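Local structure of maltose/maltodextrin-binding protein (Thermus thermophilus, 2GH9) at residues Glu169-Lys174 with Thr183-Gly188; Val191-Leu196 with Asn362-Val367; Gly342-Pro347 with Ala372-Ala377. The protein binds maltotriose in the cleft of a periplasmic binding protein fold, probably to hand it over for uptake into the cell. All blocks are in the same frame, centred on the assembly; numbering follows the deposited sequence.

Interaction 1. Residues Glu169-Lys174 with Thr183-Gly188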
loop_
_atom_site.group_PDB
_atom_site.type_symbol
_atom_site.label_atom_id
_atom_site.label_comp_id
_atom_site.label_asym_id
_atom_site.label_seq_id
_atom_site.Cartn_x
_atom_site.Cartn_y
_atom_site.Cartn_z
ATOM N N GLU A 169 -16.213 -4.374 -6.133
ATOM C CA GLU A 169 -16.096 -4.560 -4.668
ATOM C C GLU A 169 -14.629 -4.797 -4.277
ATOM O O GLU A 169 -14.102 -4.203 -3.347
ATOM C CB GLU A 169 -16.963 -5.743 -4.225
ATOM C CG GLU A 169 -16.865 -6.137 -2.755
ATOM C CD GLU A 169 -17.076 -4.971 -1.781
ATOM O OE1 GLU A 169 -17.904 -4.068 -2.047
ATOM O OE2 GLU A 169 -16.404 -4.970 -0.724
ATOM N N ASN A 170 -13.985 -5.671 -5.025
ATOM C CA ASN A 170 -12.579 -5.928 -4.881
ATOM C C ASN A 170 -12.096 -6.413 -6.238
ATOM O O ASN A 170 -12.769 -6.146 -7.251
ATOM C CB ASN A 170 -12.334 -6.935 -3.740
ATOM C CG ASN A 170 -10.930 -6.812 -3.130
ATOM O OD1 ASN A 170 -9.948 -6.681 -3.859
ATOM N ND2 ASN A 170 -10.840 -6.852 -1.803
ATOM N N VAL A 171 -10.927 -7.069 -6.276
ATOM C CA VAL A 171 -10.355 -7.559 -7.507
ATOM C C VAL A 171 -11.158 -8.751 -8.026
ATOM O O VAL A 171 -11.440 -8.845 -9.215
ATOM C CB VAL A 171 -8.866 -7.967 -7.324
ATOM C CG1 VAL A 171 -8.328 -8.637 -8.591
ATOM C CG2 VAL A 171 -8.019 -6.745 -6.984
ATOM N N PHE A 172 -11.512 -9.648 -7.114
ATOM C CA PHE A 172 -12.184 -10.905 -7.438
ATOM C C PHE A 172 -13.515 -11.014 -6.699
ATOM O O PHE A 172 -13.638 -10.551 -5.567
ATOM C CB PHE A 172 -11.332 -12.085 -6.985
ATOM C CG PHE A 172 -9.954 -12.132 -7.575
ATOM C CD1 PHE A 172 -9.761 -12.424 -8.913
ATOM C CD2 PHE A 172 -8.841 -11.969 -6.767
ATOM C CE1 PHE A 172 -8.467 -12.512 -9.448
ATOM C CE2 PHE A 172 -7.566 -12.065 -7.286
ATOM C CZ PHE A 172 -7.373 -12.334 -8.624
ATOM N N ALA A 173 -14.498 -11.657 -7.332
ATOM C CA ALA A 173 -15.765 -11.993 -6.681
ATOM C C ALA A 173 -15.544 -13.028 -5.565
ATOM O O ALA A 173 -14.654 -13.872 -5.673
ATOM C CB ALA A 173 -16.759 -12.523 -7.721
ATOM N N LYS A 174 -16.319 -12.925 -4.485
ATOM C CA LYS A 174 -16.332 -13.937 -3.411
ATOM C C LYS A 174 -17.247 -15.079 -3.817
ATOM O O LYS A 174 -18.338 -14.845 -4.340
ATOM C CB LYS A 174 -16.850 -13.363 -2.090
ATOM C CG LYS A 174 -15.888 -12.474 -1.335
ATOM C CD LYS A 174 -16.479 -12.090 0.023
ATOM C CE LYS A 174 -15.691 -10.969 0.684
ATOM N NZ LYS A 174 -16.388 -10.420 1.904
ATOM N N THR A 183 -11.189 -16.840 -10.760
ATOM C CA THR A 183 -11.728 -16.964 -12.114
ATOM C C THR A 183 -12.715 -15.839 -12.460
ATOM O O THR A 183 -13.026 -15.635 -13.647
ATOM C CB THR A 183 -12.433 -18.327 -12.328
ATOM O OG1 THR A 183 -13.700 -18.343 -11.643
ATOM C CG2 THR A 183 -11.543 -19.480 -11.841
ATOM N N LYS A 184 -13.189 -15.116 -11.439
ATOM C CA LYS A 184 -14.180 -14.043 -11.613
ATOM C C LYS A 184 -13.649 -12.643 -11.250
ATOM O O LYS A 184 -13.831 -12.170 -10.122
ATOM C CB LYS A 184 -15.420 -14.353 -10.776
ATOM C CG LYS A 184 -16.254 -15.553 -11.277
ATOM C CD LYS A 184 -17.267 -15.983 -10.195
ATOM C CE LYS A 184 -17.941 -17.314 -10.530
ATOM N NZ LYS A 184 -18.368 -18.029 -9.280
ATOM N N LEU A 185 -13.002 -11.980 -12.208
ATOM C CA LEU A 185 -12.550 -10.606 -11.998
ATOM C C LEU A 185 -13.755 -9.693 -11.828
ATOM O O LEU A 185 -14.831 -9.982 -12.356
ATOM C CB LEU A 185 -11.734 -10.080 -13.175
ATOM C CG LEU A 185 -10.271 -10.464 -13.368
ATOM C CD1 LEU A 185 -9.760 -9.749 -14.610
ATOM C CD2 LEU A 185 -9.411 -10.120 -12.166
ATOM N N LEU A 186 -13.559 -8.601 -11.084
ATOM C CA LEU A 186 -14.559 -7.543 -10.949
ATOM C C LEU A 186 -14.079 -6.203 -11.515
ATOM O O LEU A 186 -14.837 -5.233 -11.525
ATOM C CB LEU A 186 -14.970 -7.378 -9.480
ATOM C CG LEU A 186 -15.807 -8.531 -8.935
ATOM C CD1 LEU A 186 -16.088 -8.351 -7.465
ATOM C CD2 LEU A 186 -17.106 -8.667 -9.743
ATOM N N ILE A 187 -12.847 -6.171 -12.022
ATOM C CA ILE A 187 -12.232 -4.931 -12.499
ATOM C C ILE A 187 -12.229 -4.793 -14.028
ATOM O O ILE A 187 -11.666 -3.851 -14.565
ATOM C CB ILE A 187 -10.802 -4.747 -11.913
ATOM C CG1 ILE A 187 -9.894 -5.928 -12.265
ATOM C CG2 ILE A 187 -10.894 -4.552 -10.377
ATOM C CD1 ILE A 187 -8.378 -5.577 -12.263
ATOM N N GLY A 188 -12.858 -5.749 -14.719
ATOM C CA GLY A 188 -13.045 -5.679 -16.164
ATOM C C GLY A 188 -14.463 -5.252 -16.496
ATOM O O GLY A 188 -15.197 -4.735 -15.633
#
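Phe172 and Leu185 pair across the two segments as an antiparallel, non-hydrogen-bonded pair with diverging side chains, their CA atoms 4.6 Å apart, and a backbone bond flanks the pair at each end. Leu186 N donates to Val171 O (2.8 Å) and Ala173 N to Lys184 O. Val171 O and Lys184 O each also meet a CA-H group, of Leu185 and Phe172 respectively. The bridge brings the chain that enters helix 189-204 back against strand 172-175, whose hairpin partner 179-181 comes between the two segments in sequence; Ala173 is also bonded to Asp181 of that hairpin. On one side, CD2 of Leu185 reaches CE1 of Phe172 at 3.7 Å and CG1 of Val171 at 4.0 Å. With CG1 anti to its backbone N (chi1 173°), Val171 sets this methyl over the centre of the Phe172 ring, 3.6 Å above the plane. Leu186 packs against the backbone instead, its CD1 3.7 Å from Ala173 N and its CB 3.4 Å from Asn170 O, a buried carbonyl oxygen without a polar partner in the model. Lys184 touches Ala173 through CB, and its NZ makes a salt bridge with Asp175.

Interaction 2. Residues Val191-Leu196 with Asn362-Val367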
loop_
_atom_site.group_PDB
_atom_site.type_symbol
_atom_site.label_atom_id
_atom_site.label_comp_id
_atom_site.label_asym_id
_atom_site.label_seq_id
_atom_site.Cartn_x
_atom_site.Cartn_y
_atom_site.Cartn_z
ATOM N N VAL A 191 -17.230 -1.775 -15.463
ATOM C CA VAL A 191 -16.549 -1.124 -14.337
ATOM C C VAL A 191 -15.201 -0.624 -14.819
ATOM O O VAL A 191 -14.851 0.524 -14.595
ATOM C CB VAL A 191 -16.329 -2.080 -13.142
ATOM C CG1 VAL A 191 -15.396 -1.431 -12.080
ATOM C CG2 VAL A 191 -17.649 -2.465 -12.527
ATOM N N GLY A 192 -14.466 -1.517 -15.483
ATOM C CA GLY A 192 -13.128 -1.242 -15.976
ATOM C C GLY A 192 -13.093 -0.159 -17.035
ATOM O O GLY A 192 -12.238 0.716 -17.015
ATOM N N GLU A 193 -14.042 -0.223 -17.965
ATOM C CA GLU A 193 -14.151 0.792 -19.015
ATOM C C GLU A 193 -14.411 2.185 -18.422
ATOM O O GLU A 193 -13.778 3.164 -18.813
ATOM C CB GLU A 193 -15.262 0.412 -19.994
ATOM C CG GLU A 193 -14.964 -0.847 -20.801
ATOM C CD GLU A 193 -16.187 -1.359 -21.599
ATOM O OE1 GLU A 193 -17.010 -0.526 -22.021
ATOM O OE2 GLU A 193 -16.317 -2.597 -21.789
ATOM N N LYS A 194 -15.323 2.269 -17.458
ATOM C CA LYS A 194 -15.638 3.563 -16.839
ATOM C C LYS A 194 -14.479 4.102 -15.986
ATOM O O LYS A 194 -14.211 5.309 -15.992
ATOM C CB LYS A 194 -16.912 3.473 -16.015
ATOM C CG LYS A 194 -18.189 3.211 -16.831
ATOM C CD LYS A 194 -19.251 2.540 -15.959
ATOM C CE LYS A 194 -20.567 2.315 -16.673
ATOM N NZ LYS A 194 -21.418 1.290 -15.979
ATOM N N ALA A 195 -13.807 3.214 -15.246
ATOM C CA ALA A 195 -12.644 3.601 -14.461
ATOM C C ALA A 195 -11.565 4.155 -15.368
ATOM O O ALA A 195 -11.022 5.224 -15.109
ATOM C CB ALA A 195 -12.095 2.422 -13.660
ATOM N N LEU A 196 -11.259 3.429 -16.441
ATOM C CA LEU A 196 -10.187 3.848 -17.353
ATOM C C LEU A 196 -10.493 5.155 -18.096
ATOM O O LEU A 196 -9.584 5.957 -18.329
ATOM C CB LEU A 196 -9.873 2.755 -18.372
ATOM C CG LEU A 196 -9.183 1.492 -17.867
ATOM C CD1 LEU A 196 -8.776 0.628 -19.083
ATOM C CD2 LEU A 196 -7.982 1.858 -16.998
ATOM N N ASN A 362 -8.775 2.706 -27.265
ATOM C CA ASN A 362 -9.997 1.913 -27.169
ATOM C C ASN A 362 -10.068 1.293 -25.773
ATOM O O ASN A 362 -9.526 0.218 -25.527
ATOM C CB ASN A 362 -10.029 0.833 -28.260
ATOM C CG ASN A 362 -11.353 0.103 -28.338
ATOM O OD1 ASN A 362 -12.034 -0.108 -27.341
ATOM N ND2 ASN A 362 -11.714 -0.309 -29.538
ATOM N N VAL A 363 -10.743 1.998 -24.870
ATOM C CA VAL A 363 -10.929 1.545 -23.492
ATOM C C VAL A 363 -11.634 0.180 -23.424
ATOM O O VAL A 363 -11.274 -0.682 -22.620
ATOM C CB VAL A 363 -11.732 2.601 -22.698
ATOM C CG1 VAL A 363 -12.304 2.008 -21.477
ATOM C CG2 VAL A 363 -10.850 3.808 -22.368
ATOM N N LYS A 364 -12.637 -0.007 -24.280
ATOM C CA LYS A 364 -13.369 -1.276 -24.393
ATOM C C LYS A 364 -12.451 -2.477 -24.685
ATOM O O LYS A 364 -12.563 -3.520 -24.043
ATOM C CB LYS A 364 -14.431 -1.153 -25.503
ATOM C CG LYS A 364 -15.430 -2.312 -25.607
ATOM C CD LYS A 364 -16.830 -1.923 -25.101
ATOM C CE LYS A 364 -17.919 -2.653 -25.863
ATOM N NZ LYS A 364 -17.716 -4.130 -25.890
ATOM N N LYS A 365 -11.562 -2.330 -25.657
ATOM C CA LYS A 365 -10.663 -3.429 -26.064
ATOM C C LYS A 365 -9.505 -3.621 -25.083
ATOM O O LYS A 365 -9.112 -4.758 -24.799
ATOM C CB LYS A 365 -10.099 -3.193 -27.467
ATOM C CG LYS A 365 -11.122 -3.407 -28.586
ATOM C CD LYS A 365 -10.482 -3.273 -29.980
ATOM C CE LYS A 365 -11.531 -3.443 -31.094
ATOM N NZ LYS A 365 -11.019 -3.009 -32.447
ATOM N N ILE A 366 -8.959 -2.505 -24.596
ATOM C CA ILE A 366 -7.916 -2.515 -23.558
ATOM C C ILE A 366 -8.386 -3.353 -22.370
ATOM O O ILE A 366 -7.672 -4.257 -21.925
ATOM C CB ILE A 366 -7.524 -1.079 -23.109
ATOM C CG1 ILE A 366 -6.730 -0.384 -24.220
ATOM C CG2 ILE A 366 -6.690 -1.119 -21.806
ATOM C CD1 ILE A 366 -6.394 1.056 -23.970
ATOM N N VAL A 367 -9.598 -3.082 -21.889
ATOM C CA VAL A 367 -10.161 -3.850 -20.774
ATOM C C VAL A 367 -10.372 -5.325 -21.149
ATOM O O VAL A 367 -10.123 -6.228 -20.331
ATOM C CB VAL A 367 -11.488 -3.226 -20.262
ATOM C CG1 VAL A 367 -12.125 -4.106 -19.192
ATOM C CG2 VAL A 367 -11.246 -1.812 -19.730
#
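Val363 and Val367 press against Gly192, Glu193 and Leu196 in a helix-helix contact that joins helix 189-204 to the start of the C-terminal helix 363-378. The two short segments run at 124° to each other, with their axes 8.9 Å apart at closest approach. Gly192 lets the helices come close: Gly192 C lies 3.7 Å from Val367 CG2, and a CB on this residue would stand tight against Val367 CG1. One turn on, Leu196 CD1 meets the same CG2 methyl at 3.5 Å and also touches Ile366 CG2, so the Val367 methyl touches both the Gly192 backbone and the tip of Leu196. Val363, one turn before Val367, packs on Glu193. Its CG1, anti to the backbone N (chi1 162°), lies 3.3 Å from both Glu193 CA and Glu193 O and also approaches Leu196 CB. Around this patch, Leu196 leans on Phe163 and Ile352, and Ile366 on Ala351 and Leu354, which ties the pair to helices 156-166 and 341-357. Asn362 caps the second helix as its N-cap residue, OD1 accepting from Lys365 N at 2.8 Å with the donor well above the carbonyl plane. At the outer margin the Glu193 carboxylate lies across the aliphatic part of Lys364, both oxygens 3.4 Å from CD, while NZ remains 4.6 Å from OE2, beyond a salt bridge. The contact therefore rests on apolar packing, and the opposite charges are likely to add only a diffuse attraction.

Interaction 3. Residues Gly342-Pro347 with Ala372-Ala377. With GLC (alpha-D-glucopyranose), chain B.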
loop_
_atom_site.group_PDB
_atom_site.type_symbol
_atom_site.label_atom_id
_atom_site.label_comp_id
_atom_site.label_asym_id
_atom_site.label_seq_id
_atom_site.Cartn_x
_atom_site.Cartn_y
_atom_site.Cartn_z
ATOM N N GLY A 342 -0.660 -11.768 -7.596
ATOM C CA GLY A 342 0.608 -11.457 -8.275
ATOM C C GLY A 342 0.515 -11.384 -9.801
ATOM O O GLY A 342 1.256 -10.632 -10.449
ATOM N N LYS A 343 -0.403 -12.173 -10.363
ATOM C CA LYS A 343 -0.683 -12.180 -11.807
ATOM C C LYS A 343 -1.481 -10.961 -12.295
ATOM O O LYS A 343 -1.384 -10.592 -13.466
ATOM C CB LYS A 343 -1.446 -13.462 -12.201
ATOM C CG LYS A 343 -0.577 -14.715 -12.366
ATOM C CD LYS A 343 -0.596 -15.602 -11.126
ATOM C CE LYS A 343 -0.192 -17.058 -11.447
ATOM N NZ LYS A 343 -0.198 -17.902 -10.197
ATOM N N VAL A 344 -2.263 -10.336 -11.417
ATOM C CA VAL A 344 -3.200 -9.266 -11.834
ATOM C C VAL A 344 -2.533 -7.905 -12.056
ATOM O O VAL A 344 -2.844 -7.217 -13.018
ATOM C CB VAL A 344 -4.371 -9.142 -10.848
ATOM C CG1 VAL A 344 -5.287 -7.947 -11.220
ATOM C CG2 VAL A 344 -5.185 -10.445 -10.837
ATOM N N TRP A 345 -1.596 -7.537 -11.185
ATOM C CA TRP A 345 -1.030 -6.187 -11.175
ATOM C C TRP A 345 -0.412 -5.765 -12.512
ATOM O O TRP A 345 -0.555 -4.614 -12.943
ATOM C CB TRP A 345 0.045 -6.068 -10.083
ATOM C CG TRP A 345 -0.398 -6.317 -8.662
ATOM C CD1 TRP A 345 0.081 -7.275 -7.816
ATOM C CD2 TRP A 345 -1.346 -5.549 -7.891
ATOM N NE1 TRP A 345 -0.514 -7.174 -6.599
ATOM C CE2 TRP A 345 -1.394 -6.126 -6.604
ATOM C CE3 TRP A 345 -2.155 -4.441 -8.165
ATOM C CZ2 TRP A 345 -2.220 -5.633 -5.590
ATOM C CZ3 TRP A 345 -2.981 -3.965 -7.172
ATOM C CH2 TRP A 345 -3.005 -4.561 -5.889
ATOM N N GLY A 346 0.317 -6.674 -13.146
ATOM C CA GLY A 346 1.012 -6.347 -14.397
ATOM C C GLY A 346 0.063 -5.932 -15.519
ATOM O O GLY A 346 0.139 -4.793 -15.992
ATOM N N PRO A 347 -0.824 -6.848 -15.956
ATOM C CA PRO A 347 -1.808 -6.507 -16.997
ATOM C C PRO A 347 -2.763 -5.378 -16.593
ATOM O O PRO A 347 -3.196 -4.606 -17.457
ATOM C CB PRO A 347 -2.585 -7.811 -17.188
ATOM C CG PRO A 347 -1.655 -8.891 -16.690
ATOM C CD PRO A 347 -0.942 -8.254 -15.538
ATOM N N ALA A 372 -8.338 -10.831 -20.654
ATOM C CA ALA A 372 -7.826 -12.001 -21.389
ATOM C C ALA A 372 -6.434 -12.415 -20.898
ATOM O O ALA A 372 -6.212 -13.585 -20.588
ATOM C CB ALA A 372 -7.791 -11.715 -22.874
ATOM N N GLU A 373 -5.522 -11.445 -20.831
ATOM C CA GLU A 373 -4.167 -11.622 -20.273
ATOM C C GLU A 373 -4.120 -12.178 -18.848
ATOM O O GLU A 373 -3.298 -13.049 -18.552
ATOM C CB GLU A 373 -3.419 -10.294 -20.277
ATOM C CG GLU A 373 -2.967 -9.835 -21.648
ATOM C CD GLU A 373 -2.190 -8.526 -21.614
ATOM O OE1 GLU A 373 -1.617 -8.175 -20.550
ATOM O OE2 GLU A 373 -2.144 -7.844 -22.664
ATOM N N ILE A 374 -4.978 -11.649 -17.975
ATOM C CA ILE A 374 -5.092 -12.133 -16.596
ATOM C C ILE A 374 -5.633 -13.563 -16.532
ATOM O O ILE A 374 -5.118 -14.374 -15.763
ATOM C CB ILE A 374 -5.985 -11.195 -15.709
ATOM C CG1 ILE A 374 -5.290 -9.848 -15.478
ATOM C CG2 ILE A 374 -6.283 -11.835 -14.378
ATOM C CD1 ILE A 374 -6.198 -8.767 -14.909
ATOM N N LYS A 375 -6.669 -13.870 -17.321
ATOM C CA LYS A 375 -7.236 -15.237 -17.361
ATOM C C LYS A 375 -6.172 -16.250 -17.762
ATOM O O LYS A 375 -6.042 -17.314 -17.140
ATOM C CB LYS A 375 -8.427 -15.337 -18.328
ATOM C CG LYS A 375 -9.745 -14.859 -17.740
ATOM C CD LYS A 375 -10.926 -15.080 -18.697
ATOM C CE LYS A 375 -12.162 -14.293 -18.243
ATOM N NZ LYS A 375 -13.401 -14.593 -19.043
ATOM N N LYS A 376 -5.418 -15.895 -18.796
ATOM C CA LYS A 376 -4.308 -16.713 -19.288
ATOM C C LYS A 376 -3.200 -16.916 -18.251
ATOM O O LYS A 376 -2.676 -18.025 -18.125
ATOM C CB LYS A 376 -3.738 -16.120 -20.588
ATOM C CG LYS A 376 -4.541 -16.553 -21.829
ATOM C CD LYS A 376 -4.495 -15.539 -22.975
ATOM C CE LYS A 376 -5.353 -15.996 -24.167
ATOM N NZ LYS A 376 -4.936 -15.337 -25.454
ATOM N N ALA A 377 -2.866 -15.861 -17.504
ATOM C CA ALA A 377 -1.793 -15.921 -16.504
ATOM C C ALA A 377 -2.190 -16.755 -15.287
ATOM O O ALA A 377 -1.333 -17.410 -14.677
ATOM C CB ALA A 377 -1.362 -14.518 -16.082
HETATM C C1 GLC B . 0.853 -2.661 -4.154
HETATM C C2 GLC B . 1.067 -4.137 -3.872
HETATM C C3 GLC B . 2.166 -4.692 -4.764
HETATM C C4 GLC B . 1.840 -4.375 -6.218
HETATM C C5 GLC B . 1.593 -2.876 -6.448
HETATM C C6 GLC B . 1.135 -2.542 -7.875
HETATM O O2 GLC B . 1.403 -4.339 -2.487
HETATM O O3 GLC B . 2.274 -6.101 -4.580
HETATM O O4 GLC B . 2.927 -4.839 -7.018
HETATM O O5 GLC B . 0.578 -2.420 -5.549
HETATM O O6 GLC B . 1.382 -1.155 -8.133
#
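Helix 341-357, which carries Trp345 into the maltotriose pocket, packs its other flank on the C-terminal helix 363-378 through Val344, Pro347 and Lys343. The short segments run nearly antiparallel, at 153°, with axes 9.1 Å apart. Ile374 is the chief partner. Its CG1 lies 3.8 Å from Pro347 CB, CD1 reaches Val344 CG1 at 3.9 Å, and CG2 approaches the other Val344 methyl, so one isoleucine bridges two residues a turn apart. Glu373 crosses the proline ring, OE1 coming within 3.5 Å of Pro347 CB. Helix 341-357 is kinked at Gly346 and Pro347, whose N atoms have no bond to the preceding turn. At the other end, Lys343 lies beside Ala377, its CG 3.8 Å from Ala377 CB; the chain then bends at CD (chi2 98°), and CE is 3.4 Å from Ala377 O. Trp345 points away from helix 363-378 and offers a ring face to a glucose unit, the sugar-on-aromatic stacking familiar in maltodextrin-binding proteins. GLC C4 sits 3.6 Å above the indole plane, offset toward the rim, and C6 extends the contact to CE3. NE1 makes a weak hydrogen bond to Asp65, whose carboxylate also binds this glucose together with Asp155 and Trp66. An alanine in place of Trp345 would probably leave the C4 and C6 side of the sugar without its apolar platform and Asp65 without its weak indole partner. Pro156 and Tyr157 of helix 156-166 also touch the indole, as does Met335.

In the fold
Interactions 1 and 3 share one apolar core, their centres 12 Å apart: Phe172 CZ lies 3.6 Å from Val344 CG2, and Leu185 CD1 lies 3.7 Å from Ile374 CD1. Interaction 1 also joins interaction 2, through Gly188 CA and Val367 CG1 at 3.5 Å, where the loop runs into helix 189-204. Interactions 2 and 3 do not touch, their nearest atoms being about 5 Å apart, but both use helix 363-378, at its beginning and toward its end. Interaction 3 meets the sugar directly through Trp345. The side chains of Val171 and Leu196 remain about 10 Å and 13 Å from a bound glucose, so interactions 1 and 2 do not touch the sugar and lie in a shell beyond it.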